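Conserved protein (Methanothermobacter thermautotrophicus, PDB 1I36) is of unknown function but binds NADP and structurally resembles 3-hydroxyacid dehydrogenases, so it may act as an NADP-dependent oxidoreductase. Local coordinates at the interface of chains A and B. Numbering follows the deposited sequence. Chains: chain A/B, Conserved hypothetical protein MTH1747.

Contact 1: the interface of chains A and B. Residues chain A 179, 182-183; chain B 157, 161, 229, 233.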
loop_
_atom_site.group_PDB
_atom_site.type_symbol
_atom_site.label_atom_id
_atom_site.label_comp_id
_atom_site.label_asym_id
_atom_site.label_seq_id
_atom_site.Cartn_x
_atom_site.Cartn_y
_atom_site.Cartn_z
ATOM N N ALA A 179 -9.044 2.854 -13.098
ATOM C CA ALA A 179 -8.435 3.100 -14.389
ATOM C C ALA A 179 -8.378 1.760 -15.132
ATOM O O ALA A 179 -8.712 1.706 -16.309
ATOM C CB ALA A 179 -7.043 3.677 -14.223
ATOM N N ARG A 182 -11.708 0.785 -16.739
ATOM C CA ARG A 182 -12.083 1.493 -17.950
ATOM C C ARG A 182 -11.425 0.860 -19.175
ATOM O O ARG A 182 -11.925 1.002 -20.282
ATOM C CB ARG A 182 -11.688 2.967 -17.877
ATOM C CG ARG A 182 -12.287 3.732 -16.725
ATOM C CD ARG A 182 -13.795 3.813 -16.830
ATOM N NE ARG A 182 -14.392 4.345 -15.606
ATOM C CZ ARG A 182 -14.284 5.610 -15.195
ATOM N NH1 ARG A 182 -13.593 6.509 -15.898
ATOM N NH2 ARG A 182 -14.888 5.980 -14.077
ATOM N N LEU A 183 -10.305 0.175 -18.966
ATOM C CA LEU A 183 -9.583 -0.468 -20.049
ATOM C C LEU A 183 -9.982 -1.928 -20.156
ATOM O O LEU A 183 -9.569 -2.627 -21.082
ATOM C CB LEU A 183 -8.063 -0.345 -19.821
ATOM C CG LEU A 183 -7.457 1.061 -19.879
ATOM C CD1 LEU A 183 -5.995 1.055 -19.407
ATOM C CD2 LEU A 183 -7.562 1.600 -21.325
ATOM N N ALA B 157 0.019 -1.588 -20.397
ATOM C CA ALA B 157 -0.853 -0.886 -19.460
ATOM C C ALA B 157 -0.917 -1.651 -18.113
ATOM O O ALA B 157 -0.906 -1.039 -17.057
ATOM C CB ALA B 157 -2.306 -0.699 -20.067
ATOM N N LEU B 161 0.146 -0.026 -14.668
ATOM C CA LEU B 161 -0.831 0.081 -13.588
ATOM C C LEU B 161 -0.357 -0.607 -12.322
ATOM O O LEU B 161 -0.608 -0.109 -11.233
ATOM C CB LEU B 161 -2.198 -0.472 -13.997
ATOM C CG LEU B 161 -2.988 0.368 -15.007
ATOM C CD1 LEU B 161 -4.089 -0.429 -15.649
ATOM C CD2 LEU B 161 -3.538 1.588 -14.363
ATOM N N MET B 229 -0.909 8.391 -18.827
ATOM C CA MET B 229 -1.729 7.264 -19.256
ATOM C C MET B 229 -3.078 7.217 -18.529
ATOM O O MET B 229 -4.120 6.976 -19.148
ATOM C CB MET B 229 -0.971 5.946 -19.120
ATOM C CG MET B 229 -0.902 5.387 -17.738
ATOM S SD MET B 229 -1.571 3.719 -17.670
ATOM C CE MET B 229 -3.280 4.064 -17.680
ATOM N N VAL B 233 -7.859 7.952 -19.428
ATOM C CA VAL B 233 -8.992 7.153 -18.989
ATOM C C VAL B 233 -9.757 7.666 -17.761
ATOM O O VAL B 233 -10.962 7.404 -17.599
ATOM C CB VAL B 233 -8.492 5.711 -18.803
ATOM C CG1 VAL B 233 -9.310 4.974 -17.822
ATOM C CG2 VAL B 233 -8.478 4.999 -20.157
#
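At the end of the long helix 154-182 of chain A, A:Arg182 and the next residue, A:Leu183, pack against B:Val233, the last residue of helix 216-233 of chain B. The contact is mostly apolar, and B:Val233 (69 Å² hidden) and A:Leu183 (57 Å²) bury far more surface than their neighbours. The two methyls of B:Val233 divide the work. CG1, anti to the backbone N (chi1 154°), points at the root of A:Arg182 and lies 3.4 Å from its CG; a still shorter approach to CB is doubtful and carries no weight. The same methyl reaches the helix backbone, 4.0 Å from A:Ala179 CA. CG2 turns the other way and meets the branched tip of A:Leu183, 3.7 Å from CD2. The other methyl of that leucine, CD1, faces the chain B copy of the long helix, 4.1 Å from B:Ala157 CB, with B:Met229 CE a looser neighbour at 4.4 Å. One turn before A:Leu183, A:Ala179 CB touches B:Leu161 CD2 at 4.1 Å. A:Arg182 bends at chi2 (-64°), bringing its guanidinium NH1 to 3.3 Å from B:Val233 O. With 122° at the hydrogen this is a weak hydrogen bond, so packing probably supplies most of the hold. The site thus rests the end of one subunit's long helix on two helices of the other, which probably helps to hold the pair together.

Contact 2: the interface of chains A and B. Residues chain A 146, 148-149, 158; chain B 188, 191-192.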
loop_
_atom_site.group_PDB
_atom_site.type_symbol
_atom_site.label_atom_id
_atom_site.label_comp_id
_atom_site.label_asym_id
_atom_site.label_seq_id
_atom_site.Cartn_x
_atom_site.Cartn_y
_atom_site.Cartn_z
ATOM N N GLU A 146 -1.370 -4.363 25.220
ATOM C CA GLU A 146 0.018 -4.540 24.848
ATOM C C GLU A 146 0.658 -3.148 24.972
ATOM O O GLU A 146 0.064 -2.146 24.563
ATOM C CB GLU A 146 0.107 -5.041 23.406
ATOM C CG GLU A 146 1.488 -5.073 22.856
ATOM C CD GLU A 146 1.496 -5.590 21.432
ATOM O OE1 GLU A 146 1.060 -4.840 20.531
ATOM O OE2 GLU A 146 1.911 -6.753 21.233
ATOM N N ARG A 148 3.300 -0.244 24.019
ATOM C CA ARG A 148 4.080 0.190 22.850
ATOM C C ARG A 148 4.623 1.577 23.166
ATOM O O ARG A 148 4.081 2.259 24.035
ATOM C CB ARG A 148 3.177 0.294 21.601
ATOM C CG ARG A 148 2.645 -1.035 21.087
ATOM C CD ARG A 148 3.725 -1.757 20.319
ATOM N NE ARG A 148 3.327 -3.090 19.862
ATOM C CZ ARG A 148 4.030 -3.800 18.986
ATOM N NH1 ARG A 148 5.153 -3.298 18.481
ATOM N NH2 ARG A 148 3.637 -5.022 18.647
ATOM N N GLY A 149 5.639 2.020 22.428
ATOM C CA GLY A 149 6.178 3.347 22.646
ATOM C C GLY A 149 6.760 3.552 24.037
ATOM O O GLY A 149 7.135 2.580 24.705
ATOM N N ILE A 158 0.758 5.779 16.969
ATOM C CA ILE A 158 0.834 4.502 16.276
ATOM C C ILE A 158 -0.510 4.131 15.621
ATOM O O ILE A 158 -0.566 3.642 14.470
ATOM C CB ILE A 158 1.243 3.367 17.245
ATOM C CG1 ILE A 158 2.703 3.526 17.650
ATOM C CG2 ILE A 158 1.062 1.976 16.551
ATOM C CD1 ILE A 158 3.028 2.911 19.055
ATOM N N ASP B 188 7.494 0.006 15.861
ATOM C CA ASP B 188 6.145 -0.321 16.312
ATOM C C ASP B 188 5.157 -0.179 15.168
ATOM O O ASP B 188 4.254 -1.012 15.016
ATOM C CB ASP B 188 5.702 0.617 17.433
ATOM C CG ASP B 188 6.432 0.365 18.723
ATOM O OD1 ASP B 188 6.754 -0.803 19.017
ATOM O OD2 ASP B 188 6.650 1.334 19.461
ATOM N N GLU B 191 5.499 -3.110 12.945
ATOM C CA GLU B 191 4.919 -4.296 13.555
ATOM C C GLU B 191 3.394 -4.284 13.566
ATOM O O GLU B 191 2.776 -5.340 13.428
ATOM C CB GLU B 191 5.445 -4.515 14.969
ATOM C CG GLU B 191 6.888 -4.972 15.022
ATOM C CD GLU B 191 7.447 -5.014 16.445
ATOM O OE1 GLU B 191 6.661 -5.216 17.403
ATOM O OE2 GLU B 191 8.681 -4.835 16.601
ATOM N N MET B 192 2.768 -3.110 13.734
ATOM C CA MET B 192 1.299 -3.066 13.741
ATOM C C MET B 192 0.803 -3.348 12.336
ATOM O O MET B 192 -0.249 -3.949 12.153
ATOM C CB MET B 192 0.752 -1.710 14.216
ATOM C CG MET B 192 0.984 -1.402 15.692
ATOM S SD MET B 192 0.491 -2.711 16.810
ATOM C CE MET B 192 -1.222 -2.673 16.676
HETATM O O HOH W 1 4.539 -7.591 17.062
#
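A:Arg148 has an extended backbone and A:Gly149 turns away with a positive phi (62°), with the arginine side chain and the glycine N-H facing B:Asp188 and B:Glu191 on a partner helix. A bend at chi2 (-78°) swings the guanidinium toward both acids. B:Asp188 OD1 accepts from A:Arg148 NH1 at 3.0 Å, on its anti side but tilted well out of the carboxylate plane, and OD2 accepts from A:Gly149 N at 3.2 Å. OD1 meets the guanidinium edge while the two planes stand nearly perpendicular (86°), not as a flat two-pronged bridge. NH1 also forms a salt bridge with B:Glu191 OE1 at 2.7 Å, from above its carboxylate plane; a water links that oxygen to NH2. Within chain A, A:Glu146 OE1 accepts from NE at 2.9 Å and from NH2 at 3.2 Å, both from one face. This side-on grip helps to fix the guanidinium's rotation, and the acidic surroundings would probably stabilise its positive charge. B:Met192 SD lies over one guanidinium face, offset toward the rim, 4.2 Å from NE. A:Ile158 CG2 packs tightly on B:Met192 CG at 3.5 Å. The site sets the loop after strand 144-147, with A:Glu146 in the strand and A:Ile158 early in helix 154-182, against helix 186-197 of chain B.

Contact 3: the interface of chains A and B. Residues chain A 192-193, 195-197; chain B 113, 162, 165-166.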
loop_
_atom_site.group_PDB
_atom_site.type_symbol
_atom_site.label_atom_id
_atom_site.label_comp_id
_atom_site.label_asym_id
_atom_site.label_seq_id
_atom_site.Cartn_x
_atom_site.Cartn_y
_atom_site.Cartn_z
ATOM N N MET A 192 -1.855 -9.708 -11.395
ATOM C CA MET A 192 -0.443 -9.351 -11.464
ATOM C C MET A 192 -0.004 -8.874 -10.098
ATOM O O MET A 192 1.098 -9.179 -9.678
ATOM C CB MET A 192 -0.149 -8.305 -12.549
ATOM C CG MET A 192 -0.120 -8.892 -13.965
ATOM S SD MET A 192 0.823 -10.466 -14.158
ATOM C CE MET A 192 -0.488 -11.534 -14.212
ATOM N N LEU A 193 -0.870 -8.148 -9.391
ATOM C CA LEU A 193 -0.525 -7.689 -8.030
ATOM C C LEU A 193 -0.340 -8.849 -7.037
ATOM O O LEU A 193 0.567 -8.825 -6.208
ATOM C CB LEU A 193 -1.561 -6.705 -7.501
ATOM C CG LEU A 193 -1.495 -5.301 -8.107
ATOM C CD1 LEU A 193 -2.758 -4.557 -7.777
ATOM C CD2 LEU A 193 -0.261 -4.550 -7.618
ATOM N N TYR A 195 0.587 -11.717 -7.905
ATOM C CA TYR A 195 1.732 -12.418 -8.462
ATOM C C TYR A 195 3.014 -11.724 -8.001
ATOM O O TYR A 195 4.104 -12.227 -8.246
ATOM C CB TYR A 195 1.633 -12.437 -9.994
ATOM C CG TYR A 195 2.701 -13.250 -10.685
ATOM C CD1 TYR A 195 2.624 -14.643 -10.731
ATOM C CD2 TYR A 195 3.810 -12.626 -11.274
ATOM C CE1 TYR A 195 3.619 -15.392 -11.342
ATOM C CE2 TYR A 195 4.814 -13.370 -11.887
ATOM C CZ TYR A 195 4.707 -14.750 -11.915
ATOM O OH TYR A 195 5.683 -15.497 -12.523
ATOM N N THR A 196 2.867 -10.586 -7.313
ATOM C CA THR A 196 3.997 -9.796 -6.794
ATOM C C THR A 196 3.893 -9.430 -5.305
ATOM O O THR A 196 4.908 -9.408 -4.611
ATOM C CB THR A 196 4.241 -8.481 -7.616
ATOM O OG1 THR A 196 5.039 -7.571 -6.847
ATOM C CG2 THR A 196 2.947 -7.784 -7.956
ATOM N N GLU A 197 2.690 -9.111 -4.823
ATOM C CA GLU A 197 2.493 -8.744 -3.414
ATOM C C GLU A 197 2.316 -9.968 -2.502
ATOM O O GLU A 197 1.772 -9.863 -1.398
ATOM C CB GLU A 197 1.305 -7.781 -3.247
ATOM C CG GLU A 197 1.362 -6.520 -4.120
ATOM C CD GLU A 197 2.701 -5.789 -4.050
ATOM O OE1 GLU A 197 3.599 -6.093 -4.872
ATOM O OE2 GLU A 197 2.845 -4.898 -3.186
ATOM N N MET B 113 7.429 -8.979 -16.518
ATOM C CA MET B 113 6.882 -8.782 -15.180
ATOM C C MET B 113 7.785 -9.224 -14.040
ATOM O O MET B 113 7.343 -9.878 -13.105
ATOM C CB MET B 113 5.527 -9.481 -15.072
ATOM C CG MET B 113 4.522 -9.056 -16.137
ATOM S SD MET B 113 4.250 -7.271 -16.102
ATOM C CE MET B 113 3.149 -7.087 -14.683
ATOM N N ARG B 162 0.278 -1.766 -12.445
ATOM C CA ARG B 162 0.790 -2.452 -11.280
ATOM C C ARG B 162 1.900 -1.600 -10.649
ATOM O O ARG B 162 1.909 -1.371 -9.431
ATOM C CB ARG B 162 1.346 -3.836 -11.609
ATOM C CG ARG B 162 2.064 -4.439 -10.405
ATOM C CD ARG B 162 2.550 -5.835 -10.617
ATOM N NE ARG B 162 3.853 -5.901 -11.267
ATOM C CZ ARG B 162 4.523 -7.034 -11.477
ATOM N NH1 ARG B 162 4.015 -8.208 -11.082
ATOM N NH2 ARG B 162 5.713 -7.001 -12.061
ATOM N N TYR B 165 0.671 1.430 -8.750
ATOM C CA TYR B 165 0.203 1.083 -7.415
ATOM C C TYR B 165 1.377 0.876 -6.472
ATOM O O TYR B 165 1.415 1.472 -5.385
ATOM C CB TYR B 165 -0.674 -0.167 -7.472
ATOM C CG TYR B 165 -1.057 -0.687 -6.113
ATOM C CD1 TYR B 165 -2.168 -0.173 -5.442
ATOM C CD2 TYR B 165 -0.302 -1.680 -5.485
ATOM C CE1 TYR B 165 -2.520 -0.631 -4.170
ATOM C CE2 TYR B 165 -0.646 -2.144 -4.206
ATOM C CZ TYR B 165 -1.758 -1.604 -3.564
ATOM O OH TYR B 165 -2.088 -2.031 -2.299
ATOM N N THR B 166 2.337 0.046 -6.874
ATOM C CA THR B 166 3.482 -0.238 -6.028
ATOM C C THR B 166 4.318 1.018 -5.707
ATOM O O THR B 166 4.793 1.156 -4.564
ATOM C CB THR B 166 4.351 -1.376 -6.602
ATOM O OG1 THR B 166 4.907 -0.975 -7.857
ATOM C CG2 THR B 166 3.519 -2.603 -6.815
#
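This helix-to-helix interface, largely apolar, sets A:Leu193 and the residues just after helix 186-194 against B:Arg162 and B:Tyr165 of helix 154-182, and probably helps to join the two subunits of the deposited pair. A:Leu193 CD2 packs against two residues. It lies 3.6 Å from B:Tyr165 CD2, obliquely off that rim of the phenol ring and out of its plane, and also 3.6 Å from B:Arg162 CG, the leucine and arginine side chains running past each other in opposite directions. B:Arg162, with 72 Å² hidden, leaves its helix with CG anti to the backbone N (chi1 171°). A bend at chi3 (85°) then turns its guanidinium toward the end of the partner helix, where NH1 makes a long, weak hydrogen bond to the carbonyl A:Met192 O at 3.4 Å, fairly straight at 159°. Both that oxygen and B:Met113 O sit at the guanidinium edge, in its plane. A:Thr196 CG2 approaches B:Arg162 CD at 3.3 Å, but the threonine is poorly ordered and this contact deserves little weight. B:Met113 comes in from a loop and serves both sides: its methyl CE rests over the centre of the B:Arg162 guanidinium and meets A:Met192 CG at 3.8 Å, the two methionine chains crossing at about a right angle.

All three contacts draw on helix 154-182: contact 2 uses its first turns (A:Ile158), contact 3 the following turns (B:Arg162 to B:Thr166), and contact 1 both the end of the chain A copy and the early turns of the chain B copy. Measured between centres of C-alpha atoms, contacts 1 and 3 lie about 15 Å apart, with B:Leu161 and B:Arg162 as sequence neighbours. Contact 2 is about 38 Å from contact 1 and 28 Å from contact 3. Met192 serves contact 2 from chain B and contact 3 from chain A. Two-fold symmetry repeats each patch, giving an extended interface consistent with a dimer.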